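Local structure of MdcE (Pseudomonas aeruginosa, 5VIP) at residues 224-230 and 242-246; 42-46 and 82-87; 104-109 and 144-150. The protein probably serves as the gamma subunit of a biotin-independent malonate decarboxylase, with a predicted transferase role in handling malonyl groups carried on an acyl carrier protein. All blocks are in the same frame, centred on the assembly; numbering follows the deposited sequence.

Interaction 1 (224-230 and 242-246); sequences WRTLPVE and RVRTC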
ATOM      1  N   TRP A 224     -17.467  -5.109   3.780  1.00 23.65           N
ATOM      2  CA  TRP A 224     -18.348  -6.259   3.648  1.00 20.40           C
ATOM      3  C   TRP A 224     -19.519  -6.110   4.641  1.00 25.45           C
ATOM      4  O   TRP A 224     -20.676  -6.265   4.263  1.00 25.71           O
ATOM      5  CB  TRP A 224     -17.572  -7.550   3.885  1.00 23.32           C
ATOM      6  CG  TRP A 224     -18.317  -8.782   3.558  1.00 24.80           C
ATOM      7  CD1 TRP A 224     -18.727  -9.194   2.319  1.00 32.29           C
ATOM      8  CD2 TRP A 224     -18.725  -9.797   4.474  1.00 27.94           C
ATOM      9  NE1 TRP A 224     -19.380 -10.399   2.415  1.00 28.03           N
ATOM     10  CE2 TRP A 224     -19.395 -10.791   3.727  1.00 31.71           C
ATOM     11  CE3 TRP A 224     -18.600  -9.962   5.859  1.00 25.73           C
ATOM     12  CZ2 TRP A 224     -19.937 -11.933   4.319  1.00 31.14           C
ATOM     13  CZ3 TRP A 224     -19.137 -11.095   6.441  1.00 30.29           C
ATOM     14  CH2 TRP A 224     -19.796 -12.066   5.672  1.00 29.20           C
ATOM     15  N   ARG A 225     -19.206  -5.734   5.878  1.00 23.32           N
ATOM     16  CA  ARG A 225     -20.202  -5.480   6.906  1.00 24.64           C
ATOM     17  C   ARG A 225     -19.814  -4.502   7.967  1.00 27.28           C
ATOM     18  O   ARG A 225     -18.659  -4.335   8.228  1.00 23.71           O
ATOM     19  CB  ARG A 225     -20.543  -6.761   7.625  1.00 20.00           C
ATOM     20  CG  ARG A 225     -21.216  -7.751   6.739  1.00 20.00           C
ATOM     21  CD  ARG A 225     -22.225  -8.593   7.423  1.00 20.00           C
ATOM     22  NE  ARG A 225     -22.737  -9.626   6.567  1.00 20.00           N
ATOM     23  CZ  ARG A 225     -22.946  -9.544   5.262  1.00 20.00           C
ATOM     24  NH1 ARG A 225     -22.703  -8.445   4.567  1.00 20.00           N
ATOM     25  NH2 ARG A 225     -23.413 -10.589   4.628  1.00 20.00           N
ATOM     26  N   THR A 226     -20.820  -3.887   8.576  1.00 26.28           N
ATOM     27  CA  THR A 226     -20.621  -3.060   9.759  1.00 23.79           C
ATOM     28  C   THR A 226     -21.350  -3.712  10.936  1.00 27.20           C
ATOM     29  O   THR A 226     -22.327  -4.441  10.738  1.00 28.70           O
ATOM     30  CB  THR A 226     -21.128  -1.612   9.570  1.00 29.74           C
ATOM     31  OG1 THR A 226     -22.530  -1.624   9.272  1.00 32.42           O
ATOM     32  CG2 THR A 226     -20.389  -0.922   8.432  1.00 31.89           C
ATOM     33  N   LEU A 227     -20.855  -3.463  12.146  1.00 23.20           N
ATOM     34  CA  LEU A 227     -21.363  -4.111  13.357  1.00 24.95           C
ATOM     35  C   LEU A 227     -21.495  -3.133  14.509  1.00 25.79           C
ATOM     36  O   LEU A 227     -20.506  -2.549  14.951  1.00 21.14           O
ATOM     37  CB  LEU A 227     -20.437  -5.240  13.811  1.00 30.15           C
ATOM     38  CG  LEU A 227     -20.200  -6.474  12.950  1.00 35.54           C
ATOM     39  CD1 LEU A 227     -19.285  -7.428  13.716  1.00 35.61           C
ATOM     40  CD2 LEU A 227     -21.519  -7.148  12.591  1.00 37.25           C
ATOM     41  N   PRO A 228     -22.714  -2.968  15.026  1.00 24.36           N
ATOM     42  CA  PRO A 228     -22.830  -2.136  16.222  1.00 23.21           C
ATOM     43  C   PRO A 228     -22.370  -2.904  17.456  1.00 22.01           C
ATOM     44  O   PRO A 228     -22.504  -4.125  17.492  1.00 24.75           O
ATOM     45  CB  PRO A 228     -24.329  -1.813  16.285  1.00 24.45           C
ATOM     46  CG  PRO A 228     -24.992  -2.956  15.588  1.00 30.35           C
ATOM     47  CD  PRO A 228     -24.022  -3.418  14.514  1.00 26.17           C
ATOM     48  N   VAL A 229     -21.822  -2.201  18.444  1.00 22.49           N
ATOM     49  CA  VAL A 229     -21.379  -2.830  19.686  1.00 25.60           C
ATOM     50  C   VAL A 229     -21.835  -1.995  20.897  1.00 24.44           C
ATOM     51  O   VAL A 229     -22.033  -0.782  20.778  1.00 24.16           O
ATOM     52  CB  VAL A 229     -19.832  -3.019  19.715  1.00 27.66           C
ATOM     53  CG1 VAL A 229     -19.389  -3.966  18.601  1.00 24.61           C
ATOM     54  CG2 VAL A 229     -19.120  -1.685  19.566  1.00 23.96           C
ATOM     55  N   GLU A 230     -21.991  -2.636  22.055  1.00 28.07           N
ATOM     56  CA  GLU A 230     -22.444  -1.926  23.264  1.00 30.23           C
ATOM     57  C   GLU A 230     -21.339  -1.121  23.940  1.00 30.84           C
ATOM     58  O   GLU A 230     -21.542   0.043  24.313  1.00 31.80           O
ATOM     59  CB  GLU A 230     -23.040  -2.899  24.295  1.00 31.52           C
ATOM     60  CG  GLU A 230     -23.909  -3.992  23.719  1.00 33.73           C
ATOM     61  CD  GLU A 230     -24.241  -5.091  24.740  1.00 40.26           C
ATOM     62  OE1 GLU A 230     -24.120  -4.839  25.961  1.00 40.88           O
ATOM     63  OE2 GLU A 230     -24.635  -6.206  24.315  1.00 41.12           O
ATOM     64  N   ARG A 242     -21.114 -11.507  19.038  1.00 27.39           N
ATOM     65  CA  ARG A 242     -21.545 -10.964  17.756  1.00 27.35           C
ATOM     66  C   ARG A 242     -20.360 -10.855  16.792  1.00 25.88           C
ATOM     67  O   ARG A 242     -20.481 -11.191  15.615  1.00 26.54           O
ATOM     68  CB  ARG A 242     -22.228  -9.597  17.931  1.00 25.24           C
ATOM     69  CG  ARG A 242     -23.628  -9.675  18.577  1.00 33.99           C
ATOM     70  CD  ARG A 242     -24.345  -8.317  18.611  1.00 35.84           C
ATOM     71  NE  ARG A 242     -23.910  -7.498  19.738  1.00 34.47           N
ATOM     72  CZ  ARG A 242     -24.493  -7.499  20.933  1.00 33.01           C
ATOM     73  NH1 ARG A 242     -25.551  -8.267  21.159  1.00 36.51           N
ATOM     74  NH2 ARG A 242     -24.020  -6.728  21.909  1.00 35.73           N
ATOM     75  N   VAL A 243     -19.218 -10.394  17.291  1.00 25.71           N
ATOM     76  CA  VAL A 243     -18.046 -10.224  16.434  1.00 25.46           C
ATOM     77  C   VAL A 243     -17.480 -11.575  15.988  1.00 25.85           C
ATOM     78  O   VAL A 243     -17.165 -11.758  14.815  1.00 24.45           O
ATOM     79  CB  VAL A 243     -16.952  -9.400  17.131  1.00 26.72           C
ATOM     80  CG1 VAL A 243     -15.634  -9.446  16.321  1.00 26.02           C
ATOM     81  CG2 VAL A 243     -17.422  -7.975  17.310  1.00 27.81           C
ATOM     82  N   ARG A 244     -17.381 -12.531  16.910  1.00 25.05           N
ATOM     83  CA  ARG A 244     -16.914 -13.869  16.547  1.00 24.79           C
ATOM     84  C   ARG A 244     -17.816 -14.499  15.494  1.00 27.15           C
ATOM     85  O   ARG A 244     -17.336 -15.150  14.562  1.00 28.89           O
ATOM     86  CB  ARG A 244     -16.829 -14.773  17.780  1.00 29.24           C
ATOM     87  CG  ARG A 244     -15.518 -14.628  18.521  1.00 31.98           C
ATOM     88  CD  ARG A 244     -15.486 -15.396  19.824  1.00 34.32           C
ATOM     89  NE  ARG A 244     -14.186 -15.224  20.463  1.00 41.12           N
ATOM     90  CZ  ARG A 244     -13.932 -15.484  21.740  1.00 44.11           C
ATOM     91  NH1 ARG A 244     -14.900 -15.927  22.530  1.00 42.00           N
ATOM     92  NH2 ARG A 244     -12.711 -15.290  22.227  1.00 42.99           N
ATOM     93  N   THR A 245     -19.118 -14.286  15.638  1.00 24.82           N
ATOM     94  CA  THR A 245     -20.088 -14.816  14.687  1.00 23.98           C
ATOM     95  C   THR A 245     -19.856 -14.233  13.302  1.00 28.24           C
ATOM     96  O   THR A 245     -19.810 -14.956  12.310  1.00 26.34           O
ATOM     97  CB  THR A 245     -21.522 -14.507  15.130  1.00 25.76           C
ATOM     98  OG1 THR A 245     -21.780 -15.180  16.366  1.00 31.23           O
ATOM     99  CG2 THR A 245     -22.520 -14.981  14.085  1.00 29.33           C
ATOM    100  N   CYS A 246     -19.705 -12.914  13.255  1.00 27.32           N
ATOM    101  CA  CYS A 246     -19.494 -12.202  11.998  1.00 26.71           C
ATOM    102  C   CYS A 246     -18.180 -12.618  11.330  1.00 23.64           C
ATOM    103  O   CYS A 246     -18.143 -12.858  10.121  1.00 29.17           O
ATOM    104  CB  CYS A 246     -19.528 -10.696  12.252  1.00 30.70           C
ATOM    105  SG  CYS A 246     -19.538  -9.682  10.748  1.00 34.27           S
TER
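L227 straddles the thiol of C246, its CD1 and CD2 each 3.7 Å from C246 SG, while CD1 also settles 3.6 Å from C246 CB. This is the packing of an α/β fold: strand 225-227, at the edge of the mixed sheet, runs antiparallel (168°) to residues 242-246 of helix 237-254, which lies against the sheet. With SG anti to the backbone N (chi1 -171°), C246 turns its sulfur toward the leucine, and V243 CG2 closes in from one turn earlier, 4.1 Å from L227 CD1. Small apolar C246 and V243 fit round the methyls of the branched leucine. Toward the start of the strand, W224 brings the CZ3 edge of its indole near C246 O, and the guanidinium of R225 lies over the rim of one indole face. I172 of the neighbouring strand touches both L227 and C246. At the exposed end, a bend at chi3 carries R242 across to E230, the two side chains crossing at about a right angle. R242 NH2 also pairs with D239, whose OD1 takes the E230 backbone N-H as well. In the salt bridge R242 NH2 meets E230 OE2 on its anti side, 19° out of the carboxylate plane; the refined 2.5 Å is unusually short and its exact value doubtful.

Interaction 2 (42-46 and 82-87); sequences DPASL and LEGWGL
A kink at chi2 (67°) folds the E83 carboxylate back toward S45, whose hydroxyl, at chi1 49°, is tucked between its own backbone N and carbonyl carbon, which points OG at E83 OE2. The contact sets a type I β turn, P43 to L46, against the first turns of helix 81-97. The turn is closed by L46 N to P43 O at 3.0 Å and leads into strand 46-53. S45 OG donates to E83 OE2; the refined separation, 2.4 Å, is very short, and its exact value is doubtful. N69 ND2 also binds OE2, and G80 N binds OE1, so the buried carboxylate is held at both oxygens. Serine suits the place because a small hydroxyl, held close to the backbone, can donate to this acid. P43 opens the turn, its ring restricting phi at the entrance; its CG rests 3.7 Å from L82 O, a carbonyl already bonded to G86 N within the helix. W85 of this helix stacks on an aromatic ring of another protein chain. L46 spreads its two methyls over the helix backbone, with CD1 4.0 Å from E83 CA. Since G86 has no side chain, the other methyl meets bare backbone, L46 CD2 lying 3.4 Å from G86 C and 3.6 Å from L87 N.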
ATOM      1  N   ASP A  42       8.651 -11.183  18.848  1.00 41.09           N
ATOM      2  CA  ASP A  42       8.012 -10.032  18.206  1.00 35.70           C
ATOM      3  C   ASP A  42       8.373  -8.702  18.857  1.00 33.59           C
ATOM      4  O   ASP A  42       8.684  -8.657  20.041  1.00 36.17           O
ATOM      5  CB  ASP A  42       6.486 -10.191  18.225  1.00 35.47           C
ATOM      6  CG  ASP A  42       5.996 -11.308  17.312  1.00 33.90           C
ATOM      7  OD1 ASP A  42       6.755 -11.732  16.414  1.00 36.25           O
ATOM      8  OD2 ASP A  42       4.839 -11.744  17.484  1.00 33.60           O
ATOM      9  N   PRO A  43       8.336  -7.609  18.076  1.00 31.80           N
ATOM     10  CA  PRO A  43       8.317  -6.268  18.672  1.00 33.30           C
ATOM     11  C   PRO A  43       7.150  -6.130  19.659  1.00 31.46           C
ATOM     12  O   PRO A  43       6.091  -6.725  19.435  1.00 29.04           O
ATOM     13  CB  PRO A  43       8.124  -5.343  17.465  1.00 30.92           C
ATOM     14  CG  PRO A  43       8.614  -6.130  16.295  1.00 31.95           C
ATOM     15  CD  PRO A  43       8.355  -7.571  16.602  1.00 34.64           C
ATOM     16  N   ALA A  44       7.332  -5.345  20.718  1.00 30.59           N
ATOM     17  CA  ALA A  44       6.301  -5.167  21.741  1.00 29.77           C
ATOM     18  C   ALA A  44       5.079  -4.414  21.217  1.00 31.32           C
ATOM     19  O   ALA A  44       4.022  -4.404  21.854  1.00 29.82           O
ATOM     20  CB  ALA A  44       6.880  -4.442  22.945  1.00 31.94           C
ATOM     21  N   SER A  45       5.233  -3.774  20.062  1.00 25.79           N
ATOM     22  CA  SER A  45       4.135  -3.069  19.412  1.00 27.43           C
ATOM     23  C   SER A  45       3.296  -4.007  18.544  1.00 25.10           C
ATOM     24  O   SER A  45       2.396  -3.568  17.837  1.00 24.53           O
ATOM     25  CB  SER A  45       4.685  -1.931  18.564  1.00 29.14           C
ATOM     26  OG  SER A  45       5.748  -2.411  17.756  1.00 27.43           O
ATOM     27  N   LEU A  46       3.612  -5.297  18.590  1.00 22.54           N
ATOM     28  CA  LEU A  46       2.889  -6.319  17.842  1.00 26.95           C
ATOM     29  C   LEU A  46       2.275  -7.367  18.759  1.00 28.79           C
ATOM     30  O   LEU A  46       2.959  -7.910  19.624  1.00 29.79           O
ATOM     31  CB  LEU A  46       3.824  -7.025  16.863  1.00 30.10           C
ATOM     32  CG  LEU A  46       3.497  -6.817  15.400  1.00 31.65           C
ATOM     33  CD1 LEU A  46       3.677  -5.349  15.109  1.00 29.75           C
ATOM     34  CD2 LEU A  46       4.390  -7.687  14.530  1.00 30.24           C
ATOM     35  N   LEU A  82       9.694  -1.195  12.834  1.00 19.43           N
ATOM     36  CA  LEU A  82       9.653  -2.513  13.446  1.00 21.74           C
ATOM     37  C   LEU A  82       8.298  -3.156  13.221  1.00 20.52           C
ATOM     38  O   LEU A  82       8.194  -4.372  13.100  1.00 20.78           O
ATOM     39  CB  LEU A  82       9.959  -2.426  14.942  1.00 20.52           C
ATOM     40  CG  LEU A  82      11.360  -1.884  15.237  1.00 23.18           C
ATOM     41  CD1 LEU A  82      11.567  -1.711  16.732  1.00 25.16           C
ATOM     42  CD2 LEU A  82      12.414  -2.818  14.651  1.00 24.27           C
ATOM     43  N   GLU A  83       7.264  -2.328  13.152  1.00 19.33           N
ATOM     44  CA  GLU A  83       5.907  -2.826  12.998  1.00 20.18           C
ATOM     45  C   GLU A  83       5.689  -3.342  11.587  1.00 20.39           C
ATOM     46  O   GLU A  83       5.116  -4.408  11.402  1.00 21.07           O
ATOM     47  CB  GLU A  83       4.882  -1.740  13.336  1.00 19.84           C
ATOM     48  CG  GLU A  83       4.911  -1.303  14.805  1.00 21.71           C
ATOM     49  CD  GLU A  83       6.201  -0.579  15.182  1.00 25.70           C
ATOM     50  OE1 GLU A  83       6.631   0.314  14.411  1.00 19.10           O
ATOM     51  OE2 GLU A  83       6.791  -0.914  16.241  1.00 24.55           O
ATOM     52  N   GLY A  84       6.155  -2.576  10.600  1.00 18.88           N
ATOM     53  CA  GLY A  84       6.110  -2.999   9.212  1.00 19.28           C
ATOM     54  C   GLY A  84       6.860  -4.298   8.984  1.00 19.65           C
ATOM     55  O   GLY A  84       6.298  -5.270   8.476  1.00 17.39           O
ATOM     56  N   TRP A  85       8.138  -4.340   9.356  1.00 18.48           N
ATOM     57  CA  TRP A  85       8.897  -5.554   9.108  1.00 19.64           C
ATOM     58  C   TRP A  85       8.416  -6.676  10.014  1.00 18.42           C
ATOM     59  O   TRP A  85       8.428  -7.832   9.613  1.00 19.47           O
ATOM     60  CB  TRP A  85      10.398  -5.322   9.292  1.00 19.52           C
ATOM     61  CG  TRP A  85      11.036  -4.515   8.189  1.00 17.96           C
ATOM     62  CD1 TRP A  85      11.699  -3.330   8.321  1.00 20.35           C
ATOM     63  CD2 TRP A  85      11.075  -4.843   6.787  1.00 20.29           C
ATOM     64  NE1 TRP A  85      12.162  -2.906   7.088  1.00 18.90           N
ATOM     65  CE2 TRP A  85      11.784  -3.817   6.134  1.00 19.07           C
ATOM     66  CE3 TRP A  85      10.575  -5.907   6.023  1.00 17.29           C
ATOM     67  CZ2 TRP A  85      12.007  -3.820   4.748  1.00 20.07           C
ATOM     68  CZ3 TRP A  85      10.807  -5.914   4.649  1.00 20.84           C
ATOM     69  CH2 TRP A  85      11.509  -4.873   4.027  1.00 19.90           C
ATOM     70  N   GLY A  86       7.977  -6.332  11.227  1.00 19.96           N
ATOM     71  CA  GLY A  86       7.451  -7.331  12.147  1.00 19.97           C
ATOM     72  C   GLY A  86       6.204  -8.041  11.639  1.00 20.62           C
ATOM     73  O   GLY A  86       6.064  -9.262  11.763  1.00 18.71           O
ATOM     74  N   LEU A  87       5.286  -7.269  11.066  1.00 19.62           N
ATOM     75  CA  LEU A  87       4.091  -7.834  10.438  1.00 20.28           C
ATOM     76  C   LEU A  87       4.459  -8.758   9.286  1.00 18.32           C
ATOM     77  O   LEU A  87       3.915  -9.855   9.158  1.00 17.63           O
ATOM     78  CB  LEU A  87       3.166  -6.716   9.930  1.00 18.45           C
ATOM     79  CG  LEU A  87       2.301  -6.032  10.988  1.00 20.14           C
ATOM     80  CD1 LEU A  87       1.559  -4.842  10.389  1.00 19.02           C
ATOM     81  CD2 LEU A  87       1.327  -7.042  11.577  1.00 20.11           C
TER

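Interaction 3 (104-109 and 144-150); sequences KRALLA and AGHPLIG
Strands 106-109 and 148-150 run parallel, 13° apart, in a β-α-β crossover, with L107 paired to L148, L108 to I149 and A109 to G150. The ladder alternates: L107 N donates to P147 O (2.7 Å), I149 N to L107 O (2.9 Å) and A109 N to I149 O (2.8 Å). CA-H···O contacts such as L148 CA to L107 O fill in between. P147, lacking an N-H, still offers its carbonyl to start the pairing. Across the ladder the leucines lie side by side and point the same way, L107 CD1 meeting L148 CD1 at 3.8 Å; on the other face L108 CD2 touches I149 CD1 at 3.7 Å. Branched apolar chains suit such a buried sheet, and A109 is small where Y138 of helix 127-143 comes against it.

Ahead of the strands, H146 ties the two approaches together. Its ND1 donates to R105 O at 2.8 Å (156°), in the carbonyl plane and on a lone pair. K104 CB lies over one face of the imidazole, almost exactly above its centre, a CH-π contact. K104 then bends at chi2 (-71°), and a water bridges its NZ to H146 NE2; NZ also binds D98 O. The R105 guanidinium turns away to salt bridges with D98 and D50. G145, just after helix 127-143, has positive phi and forms a Schellman motif; glycine takes that backbone shape without a CB jammed against the preceding carbonyl.

That connecting helix lies over L107, A109 and L148, with Y138 touching the last two. On the opposite face helix 237-254 packs on P147 and I149 through L247, A250, L251 and I254. Strand 56-63 flanks 106-113 on its other edge, and helix 81-97 reaches R105 and H146.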
ATOM      1  N   LYS A 104      -5.147 -23.507   5.081  1.00 33.41           N
ATOM      2  CA  LYS A 104      -4.360 -22.304   5.339  1.00 30.68           C
ATOM      3  C   LYS A 104      -5.037 -21.502   6.444  1.00 26.29           C
ATOM      4  O   LYS A 104      -6.224 -21.213   6.351  1.00 26.73           O
ATOM      5  CB  LYS A 104      -4.235 -21.442   4.081  1.00 30.32           C
ATOM      6  CG  LYS A 104      -3.945 -22.199   2.807  1.00 32.68           C
ATOM      7  CD  LYS A 104      -2.539 -22.734   2.787  1.00 33.94           C
ATOM      8  CE  LYS A 104      -2.110 -23.050   1.372  1.00 35.40           C
ATOM      9  NZ  LYS A 104      -0.645 -23.300   1.332  1.00 36.28           N
ATOM     10  N   ARG A 105      -4.290 -21.131   7.478  1.00 23.86           N
ATOM     11  CA  ARG A 105      -4.896 -20.450   8.607  1.00 24.50           C
ATOM     12  C   ARG A 105      -5.402 -19.069   8.199  1.00 26.66           C
ATOM     13  O   ARG A 105      -4.828 -18.408   7.322  1.00 23.97           O
ATOM     14  CB  ARG A 105      -3.906 -20.338   9.769  1.00 26.48           C
ATOM     15  CG  ARG A 105      -2.917 -19.192   9.657  1.00 24.52           C
ATOM     16  CD  ARG A 105      -1.828 -19.356  10.696  1.00 28.91           C
ATOM     17  NE  ARG A 105      -1.036 -20.556  10.440  1.00 27.07           N
ATOM     18  CZ  ARG A 105      -0.068 -20.994  11.233  1.00 27.76           C
ATOM     19  NH1 ARG A 105       0.227 -20.343  12.352  1.00 27.79           N
ATOM     20  NH2 ARG A 105       0.599 -22.091  10.908  1.00 28.34           N
ATOM     21  N   ALA A 106      -6.496 -18.647   8.819  1.00 23.05           N
ATOM     22  CA  ALA A 106      -7.026 -17.324   8.535  1.00 24.55           C
ATOM     23  C   ALA A 106      -6.133 -16.294   9.201  1.00 23.05           C
ATOM     24  O   ALA A 106      -5.559 -16.544  10.263  1.00 21.57           O
ATOM     25  CB  ALA A 106      -8.469 -17.189   9.013  1.00 23.82           C
ATOM     26  N   LEU A 107      -5.994 -15.143   8.554  1.00 21.30           N
ATOM     27  CA  LEU A 107      -5.276 -14.026   9.138  1.00 21.67           C
ATOM     28  C   LEU A 107      -6.307 -12.981   9.497  1.00 20.12           C
ATOM     29  O   LEU A 107      -6.986 -12.438   8.622  1.00 19.00           O
ATOM     30  CB  LEU A 107      -4.229 -13.466   8.167  1.00 20.72           C
ATOM     31  CG  LEU A 107      -3.222 -14.506   7.661  1.00 25.58           C
ATOM     32  CD1 LEU A 107      -2.262 -13.913   6.653  1.00 19.79           C
ATOM     33  CD2 LEU A 107      -2.467 -15.165   8.821  1.00 20.90           C
ATOM     34  N   LEU A 108      -6.438 -12.725  10.793  1.00 19.69           N
ATOM     35  CA  LEU A 108      -7.429 -11.793  11.304  1.00 19.22           C
ATOM     36  C   LEU A 108      -6.729 -10.537  11.789  1.00 19.74           C
ATOM     37  O   LEU A 108      -6.132 -10.524  12.875  1.00 20.52           O
ATOM     38  CB  LEU A 108      -8.241 -12.434  12.437  1.00 20.30           C
ATOM     39  CG  LEU A 108      -8.810 -13.812  12.067  1.00 25.42           C
ATOM     40  CD1 LEU A 108      -9.562 -14.460  13.241  1.00 31.00           C
ATOM     41  CD2 LEU A 108      -9.725 -13.696  10.859  1.00 24.23           C
ATOM     42  N   ALA A 109      -6.773  -9.489  10.973  1.00 18.08           N
ATOM     43  CA  ALA A 109      -6.102  -8.255  11.326  1.00 18.92           C
ATOM     44  C   ALA A 109      -7.039  -7.386  12.144  1.00 19.57           C
ATOM     45  O   ALA A 109      -8.092  -6.969  11.670  1.00 19.93           O
ATOM     46  CB  ALA A 109      -5.620  -7.506  10.077  1.00 15.86           C
ATOM     47  N   ALA A 144      -2.241 -16.939  -1.919  1.00 20.57           N
ATOM     48  CA  ALA A 144      -1.928 -18.349  -1.675  1.00 19.97           C
ATOM     49  C   ALA A 144      -3.105 -19.110  -1.063  1.00 25.19           C
ATOM     50  O   ALA A 144      -3.049 -20.333  -0.919  1.00 28.75           O
ATOM     51  CB  ALA A 144      -0.702 -18.464  -0.775  1.00 19.62           C
ATOM     52  N   GLY A 145      -4.162 -18.392  -0.687  1.00 23.47           N
ATOM     53  CA  GLY A 145      -5.347 -19.032  -0.149  1.00 23.02           C
ATOM     54  C   GLY A 145      -5.612 -18.849   1.336  1.00 26.69           C
ATOM     55  O   GLY A 145      -6.529 -19.462   1.873  1.00 23.76           O
ATOM     56  N   HIS A 146      -4.827 -18.022   2.017  1.00 22.64           N
ATOM     57  CA  HIS A 146      -5.171 -17.668   3.392  1.00 24.36           C
ATOM     58  C   HIS A 146      -6.332 -16.687   3.404  1.00 23.91           C
ATOM     59  O   HIS A 146      -6.271 -15.644   2.751  1.00 21.41           O
ATOM     60  CB  HIS A 146      -3.982 -17.059   4.128  1.00 21.29           C
ATOM     61  CG  HIS A 146      -2.867 -18.024   4.380  1.00 25.24           C
ATOM     62  ND1 HIS A 146      -2.688 -18.651   5.595  1.00 27.30           N
ATOM     63  CD2 HIS A 146      -1.870 -18.465   3.575  1.00 24.87           C
ATOM     64  CE1 HIS A 146      -1.626 -19.438   5.527  1.00 27.72           C
ATOM     65  NE2 HIS A 146      -1.111 -19.341   4.314  1.00 25.25           N
ATOM     66  N   PRO A 147      -7.415 -17.019   4.132  1.00 20.74           N
ATOM     67  CA  PRO A 147      -8.454 -16.002   4.275  1.00 21.69           C
ATOM     68  C   PRO A 147      -7.932 -14.853   5.123  1.00 22.63           C
ATOM     69  O   PRO A 147      -7.436 -15.085   6.228  1.00 26.19           O
ATOM     70  CB  PRO A 147      -9.597 -16.751   4.976  1.00 25.13           C
ATOM     71  CG  PRO A 147      -9.319 -18.215   4.709  1.00 25.74           C
ATOM     72  CD  PRO A 147      -7.825 -18.324   4.679  1.00 25.54           C
ATOM     73  N   LEU A 148      -8.010 -13.634   4.598  1.00 18.48           N
ATOM     74  CA  LEU A 148      -7.660 -12.445   5.369  1.00 19.67           C
ATOM     75  C   LEU A 148      -8.899 -11.651   5.679  1.00 17.65           C
ATOM     76  O   LEU A 148      -9.662 -11.304   4.772  1.00 21.82           O
ATOM     77  CB  LEU A 148      -6.700 -11.527   4.616  1.00 20.10           C
ATOM     78  CG  LEU A 148      -5.202 -11.744   4.621  1.00 22.64           C
ATOM     79  CD1 LEU A 148      -4.875 -13.104   4.015  1.00 25.60           C
ATOM     80  CD2 LEU A 148      -4.589 -10.612   3.793  1.00 18.74           C
ATOM     81  N   ILE A 149      -9.076 -11.336   6.952  1.00 19.80           N
ATOM     82  CA  ILE A 149     -10.185 -10.504   7.381  1.00 19.98           C
ATOM     83  C   ILE A 149      -9.646  -9.332   8.161  1.00 19.28           C
ATOM     84  O   ILE A 149      -8.857  -9.505   9.105  1.00 15.98           O
ATOM     85  CB  ILE A 149     -11.200 -11.295   8.260  1.00 20.41           C
ATOM     86  CG1 ILE A 149     -11.764 -12.485   7.476  1.00 20.42           C
ATOM     87  CG2 ILE A 149     -12.319 -10.395   8.703  1.00 20.66           C
ATOM     88  CD1 ILE A 149     -12.442 -13.529   8.337  1.00 26.00           C
ATOM     89  N   GLY A 150     -10.073  -8.132   7.775  1.00 17.91           N
ATOM     90  CA  GLY A 150      -9.680  -6.936   8.497  1.00 16.31           C
ATOM     91  C   GLY A 150     -10.803  -6.475   9.417  1.00 19.82           C
ATOM     92  O   GLY A 150     -11.900  -6.179   8.948  1.00 19.12           O
TER
HETATM   93  O   HOH W   1       0.547 -21.255   3.107  1.00 28.43           O

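Along the chain the contacts close in the order interaction 2, interaction 3, interaction 1, none enclosing another. Interaction 3 sits within the six-stranded mixed sheet. Interaction 1 joins the edge strand 225-227 to helix 237-254, the same helix that packs on I149 of interaction 3; their centres are 18 Å apart and their nearest atoms about 6 Å. Interaction 2 lies where the chain enters the opposite outermost strand, 46-53, and its helix 81-97 leads on to strand 106-113; its centre is also 18 Å from that of interaction 3. Interactions 1 and 2, 27 Å apart between centres, flank the chain's centre, so the three together span the sheet from one edge to the other.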